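Local coordinates for oxysterol-binding protein homolog 3 (Saccharomyces cerevisiae, PDB 4IC4) that carries lipids through the cytosol between membranes in a hydrophobic pocket, in directional transport coupled to phosphoinositides, and takes part in sterol homeostasis, at residues Ile75-Glu80 against Ala303-Ile308; Arg31-Glu36 against Asp287-Pro292; Phe79-Leu84 against Ile108-Thr113; Thr127-Arg132 against Glu310-Asn315; Gly314-Pro317 against Arg322-Pro325. All blocks are in the same frame, centred on the assembly; numbering follows the deposited sequence.

In the fold
The five contacts illustrate how contact chemistry changes with depth in a beta-barrel lipid-transfer domain. Contact 1 is wholly buried and joins two helix ends through one leucine. Its helix 300-305 also meets the N-terminal loop of contact 2, a partly exposed join bridged by water. Contact 3 continues the chain from contact 1, sharing Phe79 and Glu80, and adds to slight direct touch two waters between opposite charges. Contacts 4 and 5, centres about 8 Å apart, share Gly314 and Asn315 and set one long loop beside strand 127-132. Contact 4 mixes isoleucine packing with a water between two glutamates; contact 5 is carried by leucine methyls, without a hydrogen bond between its segments.

Contact 1: Ile75-Glu80 against Ala303-Ile308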
# COMPACT_ATOMS: atom_id res chain seq x y z
N ILE A 75 0.21 -0.81 1.95
CA ILE A 75 0.35 0.45 1.23
C ILE A 75 1.78 0.65 0.71
O ILE A 75 1.98 1.33 -0.29
CB ILE A 75 -0.11 1.62 2.12
CG1 ILE A 75 -1.60 1.44 2.43
CG2 ILE A 75 0.13 2.94 1.40
CD1 ILE A 75 -2.17 2.50 3.36
N SER A 76 2.76 0.04 1.38
CA SER A 76 4.14 0.14 0.92
C SER A 76 4.32 -0.53 -0.43
O SER A 76 5.30 -0.28 -1.13
CB SER A 76 5.10 -0.50 1.93
OG SER A 76 5.13 0.24 3.13
N GLU A 77 3.38 -1.41 -0.80
CA GLU A 77 3.46 -2.08 -2.09
C GLU A 77 3.23 -1.08 -3.22
O GLU A 77 3.46 -1.38 -4.39
CB GLU A 77 2.45 -3.23 -2.16
CG GLU A 77 2.78 -4.36 -1.19
CD GLU A 77 1.81 -5.52 -1.26
OE1 GLU A 77 1.82 -6.26 -2.27
OE2 GLU A 77 1.04 -5.69 -0.30
N THR A 78 2.78 0.11 -2.85
CA THR A 78 2.59 1.19 -3.81
C THR A 78 3.94 1.45 -4.48
O THR A 78 4.00 1.96 -5.60
CB THR A 78 2.11 2.48 -3.11
OG1 THR A 78 0.76 2.31 -2.66
CG2 THR A 78 2.17 3.68 -4.05
N PHE A 79 5.02 1.09 -3.79
CA PHE A 79 6.37 1.32 -4.28
C PHE A 79 7.09 0.12 -4.89
O PHE A 79 8.30 0.16 -5.13
CB PHE A 79 7.21 1.94 -3.15
CG PHE A 79 6.75 3.31 -2.76
CD1 PHE A 79 7.15 4.42 -3.49
CD2 PHE A 79 5.87 3.48 -1.70
CE1 PHE A 79 6.67 5.69 -3.18
CE2 PHE A 79 5.38 4.75 -1.38
CZ PHE A 79 5.79 5.86 -2.12
N GLU A 80 6.35 -0.96 -5.16
CA GLU A 80 6.95 -2.14 -5.76
C GLU A 80 7.69 -1.80 -7.05
O GLU A 80 8.75 -2.36 -7.33
CB GLU A 80 5.87 -3.20 -6.07
CG GLU A 80 6.43 -4.45 -6.74
CD GLU A 80 5.36 -5.46 -7.12
OE1 GLU A 80 4.17 -5.26 -6.81
OE2 GLU A 80 5.73 -6.48 -7.74
N ALA A 303 5.82 -10.89 -0.29
CA ALA A 303 6.42 -11.91 0.55
C ALA A 303 7.66 -11.43 1.29
O ALA A 303 8.02 -11.98 2.33
CB ALA A 303 6.76 -13.13 -0.30
N ASN A 304 8.30 -10.40 0.76
CA ASN A 304 9.51 -9.86 1.37
C ASN A 304 9.27 -8.75 2.38
O ASN A 304 10.18 -8.39 3.14
CB ASN A 304 10.45 -9.35 0.27
CG ASN A 304 11.09 -10.48 -0.50
OD1 ASN A 304 11.29 -11.57 0.04
ND2 ASN A 304 11.42 -10.24 -1.76
N LEU A 305 8.05 -8.22 2.42
CA LEU A 305 7.71 -7.14 3.34
C LEU A 305 7.94 -7.44 4.81
O LEU A 305 8.48 -6.61 5.55
CB LEU A 305 6.24 -6.74 3.14
CG LEU A 305 5.87 -6.02 1.83
CD1 LEU A 305 4.36 -6.02 1.69
CD2 LEU A 305 6.44 -4.60 1.83
N ASN A 306 7.52 -8.63 5.24
CA ASN A 306 7.63 -8.99 6.65
C ASN A 306 8.89 -9.76 7.03
O ASN A 306 8.95 -10.33 8.12
CB ASN A 306 6.40 -9.80 7.08
CG ASN A 306 6.08 -9.65 8.56
OD1 ASN A 306 5.68 -10.61 9.22
ND2 ASN A 306 6.24 -8.44 9.07
N GLU A 307 9.89 -9.76 6.16
CA GLU A 307 11.13 -10.46 6.47
C GLU A 307 12.14 -9.57 7.17
O GLU A 307 12.29 -8.39 6.85
CB GLU A 307 11.78 -11.03 5.21
CG GLU A 307 13.12 -11.72 5.49
CD GLU A 307 13.78 -12.31 4.25
OE1 GLU A 307 13.63 -11.75 3.15
OE2 GLU A 307 14.48 -13.34 4.40
N ILE A 308 12.83 -10.14 8.16
CA ILE A 308 13.87 -9.43 8.88
C ILE A 308 15.19 -9.93 8.28
O ILE A 308 15.51 -11.11 8.40
CB ILE A 308 13.84 -9.74 10.39
CG1 ILE A 308 12.55 -9.19 11.02
CG2 ILE A 308 15.06 -9.14 11.08
CD1 ILE A 308 12.39 -9.54 12.48
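Leu305 packing against Ser76 and Glu77 is a buried contact between two helix ends, set within the beta-barrel lipid-binding domain of the oxysterol-binding protein family. Leu305, near the end of helix 300-305, meets the chain where helix 71-76 is followed by the 3-10 residues 77-78. The touching is mostly aliphatic. Leu305 CD1 lies 3.7 Å from Glu77 CG, and its other methyl, CD2, lies 4.3 Å from Ser76 CB. The two longer side chains cross at about a right angle, with the leucine methyl against the aliphatic part of the glutamate. Leu305 CD1 also borders the carboxylate, 3.9 Å from Glu77 OE2. Both carboxylate oxygens have polar partners elsewhere: OE1 bonds to Thr302 and OE2 forms a salt bridge with Arg114. The hydroxyl of Ser76 bonds back to Leu72 O within its own helix. On the barrel side, Ser76 and Phe79 pack on strand 137-145. Lys118, which binds the phosphoinositide, has its side chain about 11 Å from that of Glu77. Next to this contact, Ile75 O accepts two bonds, from Thr78 N at 2.9 Å and from Thr78 OG1 at 2.8 Å, the hydroxyl lying on a lone pair in the carbonyl plane.

Contact 2: Arg31-Glu36 against Asp287-Pro292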
# COMPACT_ATOMS: atom_id res chain seq x y z
N ARG A 31 13.86 -13.74 0.99
CA ARG A 31 13.17 -15.02 0.89
C ARG A 31 12.35 -15.21 -0.38
O ARG A 31 12.27 -16.33 -0.89
CB ARG A 31 12.31 -15.26 2.14
CG ARG A 31 11.25 -14.20 2.42
CD ARG A 31 10.64 -14.42 3.80
NE ARG A 31 9.49 -13.55 4.02
CZ ARG A 31 8.75 -13.54 5.13
NH1 ARG A 31 9.04 -14.36 6.13
NH2 ARG A 31 7.70 -12.75 5.21
N ASN A 32 11.74 -14.14 -0.88
CA ASN A 32 10.94 -14.21 -2.10
C ASN A 32 9.89 -15.31 -2.03
O ASN A 32 9.50 -15.88 -3.05
CB ASN A 32 11.84 -14.46 -3.31
CG ASN A 32 12.86 -13.36 -3.52
OD1 ASN A 32 12.52 -12.19 -3.59
ND2 ASN A 32 14.13 -13.74 -3.62
N ASP A 33 9.42 -15.60 -0.82
CA ASP A 33 8.45 -16.66 -0.63
C ASP A 33 7.94 -16.61 0.81
O ASP A 33 8.55 -15.98 1.68
CB ASP A 33 9.12 -18.01 -0.92
CG ASP A 33 8.15 -19.17 -0.92
OD1 ASP A 33 7.03 -19.03 -1.44
OD2 ASP A 33 8.52 -20.25 -0.40
N ILE A 34 6.81 -17.28 1.04
CA ILE A 34 6.21 -17.35 2.37
C ILE A 34 5.58 -18.72 2.54
O ILE A 34 5.31 -19.42 1.56
CB ILE A 34 5.08 -16.32 2.60
CG1 ILE A 34 4.05 -16.42 1.47
CG2 ILE A 34 5.67 -14.93 2.74
CD1 ILE A 34 2.72 -15.78 1.81
N PRO A 35 5.34 -19.13 3.79
CA PRO A 35 4.72 -20.43 4.03
C PRO A 35 3.30 -20.41 3.47
O PRO A 35 2.67 -19.35 3.40
CB PRO A 35 4.74 -20.55 5.55
CG PRO A 35 5.95 -19.76 5.94
CD PRO A 35 5.84 -18.55 5.05
N GLU A 36 2.78 -21.56 3.07
CA GLU A 36 1.43 -21.61 2.55
C GLU A 36 0.45 -21.20 3.64
O GLU A 36 0.73 -21.37 4.83
CB GLU A 36 1.11 -23.02 2.05
CG GLU A 36 1.87 -23.42 0.80
CD GLU A 36 1.66 -24.88 0.43
OE1 GLU A 36 0.49 -25.30 0.34
OE2 GLU A 36 2.66 -25.59 0.22
N ASP A 287 7.10 -10.80 -10.68
CA ASP A 287 6.72 -12.17 -10.36
C ASP A 287 5.91 -12.32 -9.09
O ASP A 287 5.97 -11.49 -8.18
CB ASP A 287 7.97 -13.05 -10.23
CG ASP A 287 8.83 -13.04 -11.48
OD1 ASP A 287 8.28 -13.17 -12.58
OD2 ASP A 287 10.07 -12.90 -11.35
N LEU A 288 5.13 -13.40 -9.05
CA LEU A 288 4.34 -13.74 -7.88
C LEU A 288 5.14 -14.87 -7.24
O LEU A 288 6.04 -15.43 -7.87
CB LEU A 288 2.96 -14.27 -8.29
CG LEU A 288 2.01 -13.29 -8.96
CD1 LEU A 288 0.69 -13.99 -9.26
CD2 LEU A 288 1.78 -12.09 -8.06
N VAL A 289 4.84 -15.20 -5.99
CA VAL A 289 5.53 -16.31 -5.35
C VAL A 289 5.08 -17.58 -6.05
O VAL A 289 4.08 -17.58 -6.78
CB VAL A 289 5.16 -16.42 -3.85
CG1 VAL A 289 5.69 -15.21 -3.10
CG2 VAL A 289 3.65 -16.54 -3.69
N SER A 290 5.81 -18.67 -5.82
CA SER A 290 5.45 -19.94 -6.43
C SER A 290 4.14 -20.44 -5.81
O SER A 290 3.89 -20.22 -4.62
CB SER A 290 6.56 -20.97 -6.18
OG SER A 290 6.78 -21.17 -4.80
N ASN A 291 3.31 -21.09 -6.62
CA ASN A 291 2.03 -21.62 -6.15
C ASN A 291 1.28 -20.55 -5.36
O ASN A 291 0.88 -20.77 -4.22
CB ASN A 291 2.28 -22.84 -5.26
CG ASN A 291 3.10 -23.90 -5.95
OD1 ASN A 291 4.09 -24.39 -5.41
ND2 ASN A 291 2.71 -24.26 -7.17
N PRO A 292 1.05 -19.38 -5.98
CA PRO A 292 0.35 -18.25 -5.36
C PRO A 292 -1.04 -18.51 -4.80
O PRO A 292 -1.47 -17.84 -3.86
CB PRO A 292 0.34 -17.20 -6.47
CG PRO A 292 0.31 -18.03 -7.72
CD PRO A 292 1.33 -19.10 -7.40
O HOH W 1 8.23 -18.17 -4.21
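Val289 lays its CG1 methyl against the backbone of the N-terminal loop, 3.9 Å from Asn32 O and 4.0 Å from Asp33 CA. The side chains of Val289 and Asp33 cross at about a right angle, and Asp33 OD1 comes to 4.0 Å from Val289 CB. That approach depends on the aspartate turning its carboxylate opposite the backbone N (chi1 -173°), which also brings OD1 within 4.0 Å of Ser290 OG. No hydrogen bond passes directly from one segment to the other, and the polar link is made by a single water. It accepts from Ser290 N at 2.9 Å and gives one proton to Asn32 O, also at 2.9 Å; a second, weak bond of 3.1 Å goes to Asp33 OD1. One solvent molecule thus satisfies a backbone N-H and a backbone carbonyl, one from each loop, and joins two irregular stretches of chain. The loop 287-292 leaves strand 281-284 and leads to helix 300-305. Val289 packs on Ala303 of that helix, as does Ile34, while Arg31 bonds to Ala303 O and reaches a salt bridge with Glu331 at the end of helix 325-331.

Contact 3: Phe79-Leu84 against Ile108-Thr113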
# COMPACT_ATOMS: atom_id res chain seq x y z
N PHE A 79 5.02 1.09 -3.79
CA PHE A 79 6.37 1.32 -4.28
C PHE A 79 7.09 0.12 -4.89
O PHE A 79 8.30 0.16 -5.13
CB PHE A 79 7.21 1.94 -3.15
CG PHE A 79 6.75 3.31 -2.76
CD1 PHE A 79 7.15 4.42 -3.49
CD2 PHE A 79 5.87 3.48 -1.70
CE1 PHE A 79 6.67 5.69 -3.18
CE2 PHE A 79 5.38 4.75 -1.38
CZ PHE A 79 5.79 5.86 -2.12
N GLU A 80 6.35 -0.96 -5.16
CA GLU A 80 6.95 -2.14 -5.76
C GLU A 80 7.69 -1.80 -7.05
O GLU A 80 8.75 -2.36 -7.33
CB GLU A 80 5.87 -3.20 -6.07
CG GLU A 80 6.43 -4.45 -6.74
CD GLU A 80 5.36 -5.46 -7.12
OE1 GLU A 80 4.17 -5.26 -6.81
OE2 GLU A 80 5.73 -6.48 -7.74
N TYR A 81 7.13 -0.87 -7.83
CA TYR A 81 7.73 -0.48 -9.10
C TYR A 81 8.32 0.92 -9.06
O TYR A 81 8.21 1.70 -10.02
CB TYR A 81 6.69 -0.60 -10.22
CG TYR A 81 6.12 -2.00 -10.36
CD1 TYR A 81 6.80 -3.00 -11.05
CD2 TYR A 81 4.90 -2.33 -9.76
CE1 TYR A 81 6.28 -4.30 -11.14
CE2 TYR A 81 4.37 -3.62 -9.85
CZ TYR A 81 5.07 -4.60 -10.54
OH TYR A 81 4.54 -5.87 -10.61
N ALA A 82 8.96 1.23 -7.94
CA ALA A 82 9.61 2.52 -7.73
C ALA A 82 10.59 2.91 -8.84
O ALA A 82 10.78 4.09 -9.11
CB ALA A 82 10.34 2.51 -6.39
N PRO A 83 11.24 1.92 -9.50
CA PRO A 83 12.17 2.29 -10.57
C PRO A 83 11.50 3.13 -11.67
O PRO A 83 12.19 3.83 -12.42
CB PRO A 83 12.67 0.95 -11.07
CG PRO A 83 12.72 0.14 -9.81
CD PRO A 83 11.41 0.50 -9.14
N LEU A 84 10.18 3.06 -11.77
CA LEU A 84 9.46 3.86 -12.76
C LEU A 84 9.64 5.34 -12.44
O LEU A 84 9.72 6.18 -13.35
CB LEU A 84 7.97 3.52 -12.74
CG LEU A 84 7.55 2.20 -13.39
CD1 LEU A 84 6.09 1.92 -13.08
CD2 LEU A 84 7.77 2.27 -14.90
N ILE A 108 -1.17 -5.95 -7.79
CA ILE A 108 -1.05 -6.94 -6.72
C ILE A 108 -2.33 -7.77 -6.59
O ILE A 108 -2.33 -8.80 -5.92
CB ILE A 108 -0.73 -6.30 -5.34
CG1 ILE A 108 -1.86 -5.38 -4.88
CG2 ILE A 108 0.60 -5.55 -5.42
CD1 ILE A 108 -1.69 -4.87 -3.46
N TYR A 109 -3.39 -7.33 -7.24
CA TYR A 109 -4.66 -8.04 -7.18
C TYR A 109 -4.92 -8.87 -8.44
O TYR A 109 -6.03 -9.35 -8.65
CB TYR A 109 -5.81 -7.05 -6.98
CG TYR A 109 -5.68 -6.26 -5.70
CD1 TYR A 109 -5.74 -6.90 -4.47
CD2 TYR A 109 -5.46 -4.88 -5.72
CE1 TYR A 109 -5.58 -6.19 -3.28
CE2 TYR A 109 -5.30 -4.16 -4.54
CZ TYR A 109 -5.36 -4.82 -3.32
OH TYR A 109 -5.19 -4.15 -2.13
N ARG A 110 -3.89 -9.06 -9.27
CA ARG A 110 -4.08 -9.83 -10.49
C ARG A 110 -4.48 -11.27 -10.18
O ARG A 110 -5.31 -11.85 -10.89
CB ARG A 110 -2.84 -9.77 -11.39
CG ARG A 110 -1.52 -10.26 -10.82
CD ARG A 110 -0.45 -9.89 -11.85
NE ARG A 110 0.92 -10.33 -11.58
CZ ARG A 110 1.75 -9.77 -10.71
NH1 ARG A 110 1.36 -8.73 -9.98
NH2 ARG A 110 3.00 -10.20 -10.62
N ASP A 111 -3.89 -11.85 -9.14
CA ASP A 111 -4.28 -13.20 -8.74
C ASP A 111 -5.42 -12.96 -7.76
O ASP A 111 -5.22 -12.42 -6.67
CB ASP A 111 -3.14 -13.93 -8.03
CG ASP A 111 -3.51 -15.37 -7.69
OD1 ASP A 111 -4.65 -15.60 -7.25
OD2 ASP A 111 -2.65 -16.27 -7.86
N LYS A 112 -6.63 -13.34 -8.17
CA LYS A 112 -7.82 -13.14 -7.35
C LYS A 112 -7.70 -13.64 -5.91
O LYS A 112 -8.44 -13.19 -5.04
CB LYS A 112 -9.02 -13.81 -8.03
CG LYS A 112 -9.41 -13.15 -9.34
CD LYS A 112 -10.58 -13.87 -10.01
CE LYS A 112 -10.96 -13.18 -11.31
NZ LYS A 112 -12.06 -13.89 -12.02
N THR A 113 -6.77 -14.55 -5.67
CA THR A 113 -6.58 -15.08 -4.32
C THR A 113 -6.29 -13.95 -3.33
O THR A 113 -6.73 -13.99 -2.18
CB THR A 113 -5.42 -16.10 -4.28
OG1 THR A 113 -5.64 -17.12 -5.26
CG2 THR A 113 -5.31 -16.74 -2.90
O HOH W 2 2.76 -6.44 -8.83
O HOH W 3 5.04 -8.80 -9.11
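A single water is gripped by the side chains of Glu80, Tyr81 and Arg110. It gives a proton to Glu80 OE1 at 2.7 Å, accepts from Arg110 NH1 at 2.9 Å, and lies 2.6 Å from Tyr81 OH in a hydrogen bond. A second water accepts from Arg110 NH2 at 2.9 Å, lying in the guanidinium plane at its edge, and is 2.8 Å from Glu80 OE2. Each carboxylate oxygen is thus matched with one guanidinium nitrogen through solvent.

Glu80 and Tyr81 occupy the middle of a type I turn running from Phe79 to Ala82. The glutamate reaches across the gap with CG opposite the backbone N (chi1 178°) and the chain extended beyond it, its CG lying over the rim of one face of the Tyr81 ring. Direct contact is slight: Glu80 OE1 touches the Ile108 CG2 methyl at 3.8 Å, and Tyr81 OH stands oblique to the guanidinium, 4.3 Å from Arg110 NH1. Outside partners fix the polar ends further. Tyr81 OH bonds to Gly286 N and its ring meets Trp283 edge-to-face, while Arg110 NH1 also bonds to Ser107 O.

With Glu80 OE2 and Arg110 NH1 5.4 Å apart, the opposite charges are consistent with a solvent-separated ion pair. Each charge would be expected to favour the charged form of the other, an effect weakened by the intervening waters, which tie the turn before helix 83-88 to the loop after helix 94-104 without a direct salt bridge.

Contact 4: Thr127-Arg132 against Glu310-Asn315; sequences TFELIR and EIEKGN
Ile131 and Ile311 form the apolar half of this contact, which sets an irregular loop on a barrel strand; Ile311 CG2 sits 3.9 Å from Ile131 CD1 and 4.0 Å from Ile131 CB. CG1 of each is opposite the carbonyl carbon; in Ile311 this leaves CG2 as the methyl that meets its partner. The polar half is shaped by two contrasting glutamates. Glu129 starts from chi1 67°, with CG squeezed between N and C, and then runs extended; Glu312 bends at chi2 (81°), folding its carboxylate back toward the strand. Their carboxylate planes stand 67° apart. The like charges, 4.5 Å apart from Glu129 OE1 to Glu312 OE2, are bridged by a water that donates to both oxygens, at 2.8 Å and 2.7 Å, and accepts from Ile131 N at 2.9 Å. A second water lies 2.7 Å from both Ile131 O and Glu312 OE2. Glu129 OE2 has a salt bridge with Arg385 and a hydrogen bond with Tyr381 OH, which may offset the like charges; Glu312 OE1 bonds to Thr309. Strand 127-132 pairs antiparallel with strand 137-145, helix 381-386 packs on Ile131, and the loop 310-315 touches the strand at Glu129 and Ile131.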
# COMPACT_ATOMS: atom_id res chain seq x y z
N THR A 127 4.83 1.22 13.31
CA THR A 127 5.60 1.75 12.20
C THR A 127 6.02 0.64 11.25
O THR A 127 5.91 -0.54 11.56
CB THR A 127 6.88 2.46 12.70
OG1 THR A 127 7.64 1.54 13.49
CG2 THR A 127 6.53 3.68 13.52
N PHE A 128 6.49 1.04 10.08
CA PHE A 128 7.01 0.07 9.13
C PHE A 128 8.03 0.77 8.26
O PHE A 128 7.71 1.72 7.56
CB PHE A 128 5.94 -0.55 8.24
CG PHE A 128 6.50 -1.49 7.21
CD1 PHE A 128 7.16 -2.66 7.60
CD2 PHE A 128 6.40 -1.20 5.86
CE1 PHE A 128 7.72 -3.51 6.65
CE2 PHE A 128 6.96 -2.05 4.90
CZ PHE A 128 7.62 -3.21 5.29
N GLU A 129 9.27 0.31 8.34
CA GLU A 129 10.32 0.88 7.52
C GLU A 129 10.60 -0.11 6.40
O GLU A 129 10.36 -1.31 6.54
CB GLU A 129 11.61 1.07 8.32
CG GLU A 129 12.28 -0.23 8.76
CD GLU A 129 13.75 -0.06 9.12
OE1 GLU A 129 14.58 -0.77 8.52
OE2 GLU A 129 14.07 0.76 10.00
N LEU A 130 11.09 0.41 5.28
CA LEU A 130 11.44 -0.43 4.15
C LEU A 130 12.59 0.20 3.39
O LEU A 130 12.43 1.22 2.72
CB LEU A 130 10.24 -0.62 3.21
CG LEU A 130 10.53 -1.50 1.99
CD1 LEU A 130 10.92 -2.91 2.44
CD2 LEU A 130 9.31 -1.54 1.09
N ILE A 131 13.76 -0.41 3.53
CA ILE A 131 14.95 0.05 2.85
C ILE A 131 15.23 -0.90 1.70
O ILE A 131 15.44 -2.10 1.91
CB ILE A 131 16.17 0.04 3.79
CG1 ILE A 131 15.96 1.03 4.94
CG2 ILE A 131 17.43 0.39 3.01
CD1 ILE A 131 17.03 0.96 6.01
N ARG A 132 15.20 -0.38 0.47
CA ARG A 132 15.48 -1.20 -0.70
C ARG A 132 16.64 -0.59 -1.48
O ARG A 132 16.44 0.17 -2.42
CB ARG A 132 14.24 -1.31 -1.59
CG ARG A 132 13.09 -2.12 -0.99
CD ARG A 132 13.47 -3.59 -0.79
NE ARG A 132 13.84 -4.22 -2.05
CZ ARG A 132 13.25 -5.30 -2.55
NH1 ARG A 132 12.25 -5.89 -1.91
NH2 ARG A 132 13.66 -5.80 -3.71
N GLU A 310 19.53 -8.76 7.31
CA GLU A 310 20.65 -8.09 7.95
C GLU A 310 20.45 -6.57 7.93
O GLU A 310 21.09 -5.84 8.68
CB GLU A 310 21.95 -8.44 7.22
CG GLU A 310 21.95 -8.05 5.75
CD GLU A 310 23.11 -8.63 4.99
OE1 GLU A 310 24.27 -8.24 5.27
OE2 GLU A 310 22.87 -9.48 4.10
N ILE A 311 19.56 -6.09 7.07
CA ILE A 311 19.30 -4.66 7.00
C ILE A 311 18.57 -4.20 8.25
O ILE A 311 18.89 -3.16 8.83
CB ILE A 311 18.44 -4.30 5.77
CG1 ILE A 311 19.23 -4.56 4.49
CG2 ILE A 311 18.00 -2.84 5.85
CD1 ILE A 311 18.44 -4.32 3.23
N GLU A 312 17.59 -4.99 8.68
CA GLU A 312 16.77 -4.66 9.84
C GLU A 312 17.24 -5.21 11.18
O GLU A 312 16.96 -4.61 12.22
CB GLU A 312 15.33 -5.13 9.62
CG GLU A 312 14.59 -4.52 8.44
CD GLU A 312 14.92 -5.17 7.10
OE1 GLU A 312 15.47 -6.30 7.10
OE2 GLU A 312 14.63 -4.56 6.06
N LYS A 313 17.94 -6.34 11.16
CA LYS A 313 18.38 -6.99 12.40
C LYS A 313 19.07 -6.07 13.39
O LYS A 313 20.15 -5.53 13.13
CB LYS A 313 19.30 -8.18 12.09
CG LYS A 313 19.73 -8.95 13.34
CD LYS A 313 20.73 -10.05 13.03
CE LYS A 313 21.21 -10.75 14.30
NZ LYS A 313 22.27 -11.76 14.02
N GLY A 314 18.42 -5.90 14.54
CA GLY A 314 18.95 -5.07 15.62
C GLY A 314 18.85 -3.58 15.41
O GLY A 314 19.31 -2.81 16.25
N ASN A 315 18.22 -3.16 14.32
CA ASN A 315 18.09 -1.75 13.98
C ASN A 315 16.67 -1.19 14.09
O ASN A 315 16.47 0.01 13.99
CB ASN A 315 18.57 -1.51 12.55
CG ASN A 315 20.01 -1.91 12.34
OD1 ASN A 315 20.38 -2.42 11.28
ND2 ASN A 315 20.84 -1.68 13.34
O HOH W 4 13.92 -1.93 6.01
O HOH W 5 15.33 -4.34 3.45

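Contact 5: Gly314-Pro317 against Arg322-Pro325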
# COMPACT_ATOMS: atom_id res chain seq x y z
N GLY A 314 18.42 -5.90 14.54
CA GLY A 314 18.95 -5.07 15.62
C GLY A 314 18.85 -3.58 15.41
O GLY A 314 19.31 -2.81 16.25
N ASN A 315 18.22 -3.16 14.32
CA ASN A 315 18.09 -1.75 13.98
C ASN A 315 16.67 -1.19 14.09
O ASN A 315 16.47 0.01 13.99
CB ASN A 315 18.57 -1.51 12.55
CG ASN A 315 20.01 -1.91 12.34
OD1 ASN A 315 20.38 -2.42 11.28
ND2 ASN A 315 20.84 -1.68 13.34
N LEU A 316 15.70 -2.07 14.29
CA LEU A 316 14.31 -1.62 14.35
C LEU A 316 13.84 -1.10 15.70
O LEU A 316 14.33 -1.51 16.75
CB LEU A 316 13.38 -2.77 13.96
CG LEU A 316 13.54 -3.44 12.59
CD1 LEU A 316 12.63 -4.66 12.53
CD2 LEU A 316 13.21 -2.44 11.48
N PRO A 317 12.88 -0.16 15.68
CA PRO A 317 12.33 0.39 16.91
C PRO A 317 11.36 -0.71 17.37
O PRO A 317 11.03 -1.61 16.60
CB PRO A 317 11.60 1.64 16.43
CG PRO A 317 11.12 1.23 15.07
CD PRO A 317 12.34 0.54 14.50
N ARG A 322 7.21 -5.80 11.52
CA ARG A 322 7.93 -7.08 11.49
C ARG A 322 8.06 -7.69 12.88
O ARG A 322 8.40 -8.87 13.01
CB ARG A 322 9.33 -6.90 10.92
CG ARG A 322 9.39 -6.43 9.48
CD ARG A 322 10.83 -6.31 9.03
NE ARG A 322 10.97 -5.77 7.68
CZ ARG A 322 10.87 -4.48 7.37
NH1 ARG A 322 10.62 -3.58 8.32
NH2 ARG A 322 11.03 -4.09 6.12
N LEU A 323 7.81 -6.89 13.92
CA LEU A 323 7.94 -7.38 15.28
C LEU A 323 6.61 -7.79 15.90
O LEU A 323 6.56 -8.22 17.06
CB LEU A 323 8.64 -6.32 16.15
CG LEU A 323 10.03 -5.91 15.64
CD1 LEU A 323 10.65 -4.88 16.58
CD2 LEU A 323 10.92 -7.15 15.52
N ARG A 324 5.52 -7.66 15.15
CA ARG A 324 4.21 -8.04 15.68
C ARG A 324 4.11 -9.55 15.81
O ARG A 324 4.31 -10.29 14.84
CB ARG A 324 3.08 -7.50 14.80
CG ARG A 324 2.77 -6.05 15.10
CD ARG A 324 1.51 -5.56 14.44
NE ARG A 324 0.32 -6.33 14.78
CZ ARG A 324 -0.91 -5.88 14.58
NH1 ARG A 324 -1.10 -4.67 14.07
NH2 ARG A 324 -1.96 -6.63 14.86
N PRO A 325 3.78 -10.03 17.01
CA PRO A 325 3.65 -11.47 17.26
C PRO A 325 2.49 -12.17 16.60
O PRO A 325 2.60 -13.35 16.24
CB PRO A 325 3.60 -11.55 18.79
CG PRO A 325 2.92 -10.29 19.16
CD PRO A 325 3.58 -9.26 18.25
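Leu316 and Leu323 mark the closest backbone approach of the two segments, their CA atoms 8.6 Å apart. The chain turns at Gly314 with a positive phi of 76°, then runs extended through Leu316 and Pro317. After four intervening residues it returns as the end of a 3-10 segment at Arg322 and Leu323, and Arg324 takes the N-cap position of helix 325-331.

Across the gap the side chains pack without a hydrogen bond. Leu316 divides its two methyls between neighbours: CD1 lies 4.2 Å from Leu323 CG, while CD2 lies 4.2 Å from Arg322 NH1, approaching the guanidinium obliquely. Leu323 extends its chain with CG opposite the carbonyl carbon (chi1 -58°) and chi2 near 180°, which brings its CD1 methyl to 3.3 Å from Pro317 O, a tight fit of methyl against carbonyl.

The Arg322 head is held by polar partners beyond the segments. NH1 forms a salt bridge with Asp320, and NH2 bonds to Glu129 O on strand 127-132, where Leu316 also rests on the Glu129 side chain. Pro317 adds packing on Thr127 of that strand and on Tyr381 of helix 381-386.

Such a contact is short-range packing within the one loop between helices 300-305 and 325-331: a leucine pair meets where the chain comes back on itself beside a barrel strand, just before the N-cap that starts the next helix.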